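PDB 2R3B: ADP-dependent (S)-NAD(P)H-hydrate dehydratase from Enterococcus faecalis, which probably catalyses the ADP-dependent dehydration of the S-form of NAD(P)HX, repairing hydrated NADH and NADPH while ADP is converted to AMP and phosphate. Local coordinates for residues L261-L269 against I281-Y292. Sequence-based numbering, arbitrary orientation. Where two conformers were deposited one is given.
Sequences LHSLIGDDL and ISQALPTYMKKY
Ile265 pushes into helix 281-292 as a knob, held among Ile281, Ala284, Leu285 and Tyr288, and each of its branches can be traced to a partner. Its CB lies 4.1 Å from Ile281 CG2. From there CG2 meets one backbone atom, Ile281 CA, and one methyl, Ala284 CB, each at 3.8 Å. The other branch turns to the tyrosine: with CG1 anti to the carbonyl carbon, that methylene stands 3.5 Å from the centroid of the Tyr288 ring and 8° off its normal, a CH-pi contact over the middle of one face. The tip, CD1, runs on past the ring to Leu285 CD2 at 3.6 Å.

Tyr288 answers as a knob of its own, among Leu261, Leu264, Ile265 and Asp268. Its hydroxyl donates a short hydrogen bond to Asp268, 2.5 Å from OH to OD2; the acceptor lies at the ring edge in the ring plane, receives the bond on its anti lone pair, and belongs to a carboxylate turned 38° from the ring. Asp268 OD1 is engaged by Lys271 in a salt bridge. Farther along, Leu261 CD2 touches both Leu285 CD2, at a tight 3.5 Å, and Met289 CG, while Ile281 fills the hole formed by His262, Ile265, Gly266 and Leu269.

The two helices, 252-269 and 278-292, belong to the ribokinase-like fold; their segments 261-269 and 281-292 cross steeply, at 106° with axes 9.7 Å apart. Helix 25-31 touches Leu261 and Leu264, and His262 neighbours Gly234, predicted to bind AMP. Chemically, the interface is an apolar core with one polar edge: face packing and the hydroxyl bond would together restrict rotation of the Tyr288 ring, and Lys271 would be expected to favour a charged Asp268.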
# COMPACT_ATOMS: atom_id res chain seq x y z
N LEU B 261 20.90 -7.75 15.42
CA LEU B 261 20.51 -7.67 14.02
C LEU B 261 19.77 -6.38 13.75
O LEU B 261 20.02 -5.73 12.74
CB LEU B 261 19.60 -8.85 13.64
CG LEU B 261 19.20 -8.96 12.17
CD1 LEU B 261 20.44 -8.98 11.28
CD2 LEU B 261 18.27 -10.20 11.96
N HIS B 262 18.84 -6.02 14.63
CA HIS B 262 18.10 -4.75 14.50
C HIS B 262 19.05 -3.54 14.28
O HIS B 262 18.85 -2.75 13.39
CB HIS B 262 17.23 -4.58 15.73
CG HIS B 262 16.50 -3.29 15.85
ND1 HIS B 262 16.87 -2.31 16.76
CD2 HIS B 262 15.35 -2.84 15.27
CE1 HIS B 262 16.02 -1.31 16.69
NE2 HIS B 262 15.08 -1.60 15.80
N SER B 263 20.07 -3.43 15.13
CA SER B 263 21.02 -2.33 15.03
C SER B 263 22.03 -2.49 13.88
O SER B 263 22.52 -1.49 13.35
CB SER B 263 21.73 -2.13 16.36
OG SER B 263 22.44 -3.28 16.72
N LEU B 264 22.36 -3.72 13.48
CA LEU B 264 23.27 -3.95 12.35
C LEU B 264 22.63 -3.44 11.08
O LEU B 264 23.23 -2.71 10.29
CB LEU B 264 23.61 -5.44 12.18
CG LEU B 264 24.46 -5.84 10.97
CD1 LEU B 264 25.88 -5.27 11.15
CD2 LEU B 264 24.50 -7.32 10.83
N ILE B 265 21.38 -3.82 10.89
CA ILE B 265 20.65 -3.36 9.71
C ILE B 265 20.47 -1.85 9.75
O ILE B 265 20.65 -1.16 8.74
CB ILE B 265 19.29 -4.09 9.58
CG1 ILE B 265 19.47 -5.57 9.28
CG2 ILE B 265 18.47 -3.45 8.43
CD1 ILE B 265 18.17 -6.40 9.53
N GLY B 266 20.10 -1.31 10.90
CA GLY B 266 19.85 0.11 11.02
C GLY B 266 21.14 0.88 10.79
O GLY B 266 21.13 1.92 10.19
N ASP B 267 22.26 0.32 11.26
CA ASP B 267 23.55 0.99 11.08
C ASP B 267 23.94 1.00 9.61
O ASP B 267 24.45 2.00 9.12
CB ASP B 267 24.62 0.29 11.90
CG ASP B 267 24.57 0.65 13.38
OD1 ASP B 267 23.82 1.58 13.78
OD2 ASP B 267 25.31 0.00 14.16
N ASP B 268 23.71 -0.12 8.93
CA ASP B 268 23.96 -0.23 7.49
C ASP B 268 23.10 0.77 6.71
O ASP B 268 23.59 1.46 5.80
CB ASP B 268 23.72 -1.65 6.96
CG ASP B 268 24.84 -2.61 7.31
OD1 ASP B 268 25.88 -2.13 7.85
OD2 ASP B 268 24.66 -3.83 7.02
N LEU B 269 21.80 0.83 7.02
CA LEU B 269 20.92 1.75 6.31
C LEU B 269 21.28 3.22 6.55
O LEU B 269 21.13 4.03 5.65
CB LEU B 269 19.46 1.51 6.68
CG LEU B 269 18.90 0.17 6.21
CD1 LEU B 269 17.52 -0.08 6.85
CD2 LEU B 269 18.83 0.13 4.72
N ILE B 281 14.05 -1.58 8.11
CA ILE B 281 14.77 -2.59 8.85
C ILE B 281 14.03 -3.90 8.71
O ILE B 281 14.61 -4.92 8.37
CB ILE B 281 14.95 -2.23 10.33
CG1 ILE B 281 15.84 -0.97 10.46
CG2 ILE B 281 15.55 -3.44 11.12
CD1 ILE B 281 15.88 -0.38 11.90
N SER B 282 12.73 -3.88 8.94
CA SER B 282 11.94 -5.12 8.80
C SER B 282 12.06 -5.75 7.40
O SER B 282 12.20 -6.98 7.25
CB SER B 282 10.46 -4.82 9.13
OG SER B 282 10.39 -4.40 10.51
N GLN B 283 11.98 -4.93 6.36
CA GLN B 283 11.97 -5.44 4.98
C GLN B 283 13.32 -6.06 4.61
O GLN B 283 13.39 -6.93 3.78
CB GLN B 283 11.57 -4.31 4.02
CG GLN B 283 10.08 -3.98 4.15
CD GLN B 283 9.68 -2.56 3.72
OE1 GLN B 283 10.51 -1.73 3.27
NE2 GLN B 283 8.38 -2.25 3.92
N ALA B 284 14.37 -5.65 5.30
CA ALA B 284 15.73 -6.19 5.10
C ALA B 284 16.00 -7.50 5.83
O ALA B 284 17.02 -8.17 5.56
CB ALA B 284 16.77 -5.18 5.50
N LEU B 285 15.11 -7.91 6.74
CA LEU B 285 15.38 -9.09 7.55
C LEU B 285 15.66 -10.37 6.75
O LEU B 285 16.64 -11.06 7.06
CB LEU B 285 14.28 -9.35 8.56
CG LEU B 285 14.29 -8.35 9.72
CD1 LEU B 285 12.94 -8.42 10.45
CD2 LEU B 285 15.51 -8.53 10.69
N PRO B 286 14.81 -10.70 5.77
CA PRO B 286 15.07 -11.97 5.07
C PRO B 286 16.44 -12.09 4.39
O PRO B 286 17.06 -13.16 4.47
CB PRO B 286 13.93 -12.04 4.06
CG PRO B 286 12.81 -11.20 4.70
CD PRO B 286 13.55 -10.07 5.34
N THR B 287 16.93 -11.02 3.78
CA THR B 287 18.27 -11.05 3.14
C THR B 287 19.40 -11.08 4.14
O THR B 287 20.37 -11.84 3.99
CB THR B 287 18.45 -9.94 2.13
OG1 THR B 287 18.19 -8.68 2.74
CG2 THR B 287 17.48 -10.13 0.99
N TYR B 288 19.29 -10.31 5.21
CA TYR B 288 20.31 -10.35 6.25
C TYR B 288 20.38 -11.69 6.97
O TYR B 288 21.47 -12.20 7.23
CB TYR B 288 20.09 -9.24 7.28
CG TYR B 288 20.73 -7.92 6.91
CD1 TYR B 288 20.15 -7.11 5.95
CD2 TYR B 288 21.94 -7.53 7.48
CE1 TYR B 288 20.73 -5.89 5.60
CE2 TYR B 288 22.53 -6.32 7.14
CZ TYR B 288 21.91 -5.50 6.19
OH TYR B 288 22.46 -4.28 5.82
N MSE B 289 19.22 -12.25 7.32
CA MSE B 289 19.21 -13.51 8.05
C MSE B 289 19.79 -14.65 7.22
O MSE B 289 20.46 -15.52 7.76
CB MSE B 289 17.82 -13.84 8.56
CG MSE B 289 17.36 -12.84 9.62
SE MSE B 289 15.58 -13.17 10.27
CE MSE B 289 15.92 -14.78 11.14
N LYS B 290 19.55 -14.63 5.91
CA LYS B 290 20.10 -15.64 5.03
C LYS B 290 21.64 -15.63 5.08
O LYS B 290 22.27 -16.68 5.06
CB LYS B 290 19.61 -15.39 3.59
CG LYS B 290 20.00 -16.51 2.61
CD LYS B 290 19.24 -17.81 2.90
CE LYS B 290 19.76 -18.93 2.02
NZ LYS B 290 18.91 -20.11 2.23
N LYS B 291 22.21 -14.45 5.17
CA LYS B 291 23.67 -14.28 5.13
C LYS B 291 24.31 -14.93 6.35
O LYS B 291 25.36 -15.54 6.24
CB LYS B 291 24.04 -12.80 5.00
CG LYS B 291 25.47 -12.46 5.49
CD LYS B 291 26.04 -11.23 4.82
CE LYS B 291 27.27 -10.66 5.57
NZ LYS B 291 27.97 -11.64 6.46
N TYR B 292 23.66 -14.83 7.52
CA TYR B 292 24.19 -15.40 8.78
C TYR B 292 23.72 -16.80 9.13
O TYR B 292 24.29 -17.44 10.03
CB TYR B 292 23.93 -14.44 9.94
CG TYR B 292 24.64 -13.15 9.65
CD1 TYR B 292 26.01 -13.05 9.81
CD2 TYR B 292 23.98 -12.07 9.07
CE1 TYR B 292 26.69 -11.91 9.46
CE2 TYR B 292 24.65 -10.90 8.74
CZ TYR B 292 26.01 -10.83 8.92
OH TYR B 292 26.73 -9.70 8.59